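Local coordinates for Non-structural protein 2 (Infectious bronchitis virus, PDB 7F52) that is of uncertain function but belongs to the non-structural proteins of a gammacoronavirus and probably serves the virus within the infected cell, at residues Ile388-Ser393 with Ala442-Glu447. Numbering follows the deposited sequence.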
# COMPACT_ATOMS: atom_id res chain seq x y z
N ILE A 388 22.04 18.62 -30.39
CA ILE A 388 22.04 17.61 -31.46
C ILE A 388 21.58 16.25 -30.93
O ILE A 388 20.76 15.55 -31.57
CB ILE A 388 23.42 17.48 -32.12
CG1 ILE A 388 23.73 18.72 -32.93
CG2 ILE A 388 23.46 16.25 -33.03
CD1 ILE A 388 25.03 18.61 -33.67
N TYR A 389 22.09 15.89 -29.76
CA TYR A 389 21.72 14.64 -29.12
C TYR A 389 20.22 14.62 -28.76
O TYR A 389 19.57 13.58 -28.83
CB TYR A 389 22.55 14.42 -27.85
CG TYR A 389 23.99 13.97 -28.04
CD1 TYR A 389 24.29 12.77 -28.67
CD2 TYR A 389 25.04 14.73 -27.52
CE1 TYR A 389 25.63 12.35 -28.81
CE2 TYR A 389 26.36 14.32 -27.65
CZ TYR A 389 26.65 13.13 -28.30
OH TYR A 389 27.97 12.73 -28.43
N SER A 390 19.68 15.77 -28.36
CA SER A 390 18.34 15.83 -27.82
C SER A 390 17.31 16.19 -28.89
O SER A 390 16.13 16.36 -28.58
CB SER A 390 18.26 16.85 -26.68
OG SER A 390 19.33 16.70 -25.79
N SER A 391 17.74 16.33 -30.13
CA SER A 391 16.82 16.77 -31.19
C SER A 391 16.17 18.14 -30.92
O SER A 391 15.07 18.43 -31.42
CB SER A 391 15.74 15.71 -31.41
OG SER A 391 16.15 14.77 -32.38
N PHE A 392 16.83 18.98 -30.13
CA PHE A 392 16.50 20.38 -30.04
C PHE A 392 17.02 21.19 -31.25
O PHE A 392 18.13 20.96 -31.76
CB PHE A 392 17.06 20.95 -28.74
CG PHE A 392 16.47 22.27 -28.37
CD1 PHE A 392 17.03 23.45 -28.85
CD2 PHE A 392 15.32 22.32 -27.58
CE1 PHE A 392 16.46 24.68 -28.52
CE2 PHE A 392 14.75 23.54 -27.25
CZ PHE A 392 15.33 24.72 -27.73
N SER A 393 16.23 22.16 -31.72
CA SER A 393 16.65 22.96 -32.87
C SER A 393 17.96 23.68 -32.61
O SER A 393 18.08 24.45 -31.66
CB SER A 393 15.56 23.96 -33.24
OG SER A 393 16.08 25.01 -34.05
N ALA A 442 20.45 9.37 -21.25
CA ALA A 442 20.48 8.23 -22.16
C ALA A 442 20.89 8.67 -23.56
O ALA A 442 21.65 7.98 -24.24
CB ALA A 442 19.15 7.55 -22.21
N ARG A 443 20.40 9.84 -23.97
CA ARG A 443 20.68 10.35 -25.30
C ARG A 443 21.89 11.28 -25.36
O ARG A 443 22.59 11.34 -26.38
CB ARG A 443 19.45 11.09 -25.85
CG ARG A 443 18.26 10.18 -26.10
CD ARG A 443 17.21 10.89 -26.92
NE ARG A 443 16.78 12.15 -26.31
CZ ARG A 443 15.89 12.97 -26.86
NH1 ARG A 443 15.35 12.65 -28.03
NH2 ARG A 443 15.54 14.09 -26.25
N VAL A 444 22.14 12.02 -24.27
CA VAL A 444 23.23 12.99 -24.27
C VAL A 444 24.51 12.37 -23.72
O VAL A 444 24.65 12.18 -22.51
CB VAL A 444 22.87 14.26 -23.46
CG1 VAL A 444 24.00 15.27 -23.53
CG2 VAL A 444 21.59 14.88 -24.00
N LYS A 445 25.44 12.06 -24.63
CA LYS A 445 26.71 11.42 -24.26
C LYS A 445 27.82 12.44 -24.01
O LYS A 445 27.92 13.46 -24.70
CB LYS A 445 27.14 10.45 -25.37
CG LYS A 445 26.11 9.36 -25.66
CD LYS A 445 25.86 8.54 -24.41
CE LYS A 445 24.88 7.40 -24.62
NZ LYS A 445 24.67 6.62 -23.34
N VAL A 446 28.65 12.17 -23.01
CA VAL A 446 29.74 13.07 -22.64
C VAL A 446 31.03 12.73 -23.38
O VAL A 446 31.95 13.54 -23.41
CB VAL A 446 29.99 13.04 -21.13
CG1 VAL A 446 30.83 14.23 -20.69
CG2 VAL A 446 28.66 13.07 -20.41
N GLU A 447 31.08 11.56 -24.01
CA GLU A 447 32.30 11.08 -24.65
C GLU A 447 32.92 12.05 -25.66
O GLU A 447 32.26 12.52 -26.58
CB GLU A 447 32.04 9.74 -25.35
CG GLU A 447 30.87 9.71 -26.32
CD GLU A 447 30.91 8.50 -27.24
OE1 GLU A 447 31.87 7.70 -27.13
OE2 GLU A 447 30.00 8.35 -28.08
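Tyr389, in the last turn of helix 377-390, lays its ring along the backbone of Arg443 to Lys445, a worked example of an aromatic side chain packing on peptide groups. The amide nitrogen of Lys445 stands over the centre of one ring face, 3.8 Å above its plane. Two carbonyl oxygens of the same backbone also touch the ring: Arg443 O approaches CD1 of Tyr389 obliquely at 3.2 Å, and Lys445 O lies 3.4 Å from CE2 of the tyrosine. With CG of Tyr389 anti to its own carbonyl carbon (chi1 -76°), the ring reaches out from the helix to the loop. Near the hydroxyl, the Lys445 side chain crosses the tyrosine at about a right angle, touching it through CB before the chain bends and leads its amine away. Phe460, in helix 455-467, also meets this ring, their planes at about 40°.

The apolar contact is made by Val444, whose CG2 rests 4.0 Å from CB of Tyr389; the same methyl also lies 3.4 Å from the hydroxyl OG of Ser390. That hydroxyl is hydrogen-bonded to Ala386 O within its own helix. Val444 also packs on Leu436 and Phe439, tying the loop to helix 432-439.

The polar element is Arg443. Its chain, bent at chi3, carries the guanidinium across the helix end, with Tyr389 O and Ser390 CA over one of its faces, both displaced toward the rim; NH2 of Arg443 lies 3.3 Å from Ser390 O.

Just beyond, Ser391 takes a positive phi (59°), and two bonds run back into the last turn, making a Schellman motif; the loop after helix 432-439 packs against this C-terminus of helix 377-390.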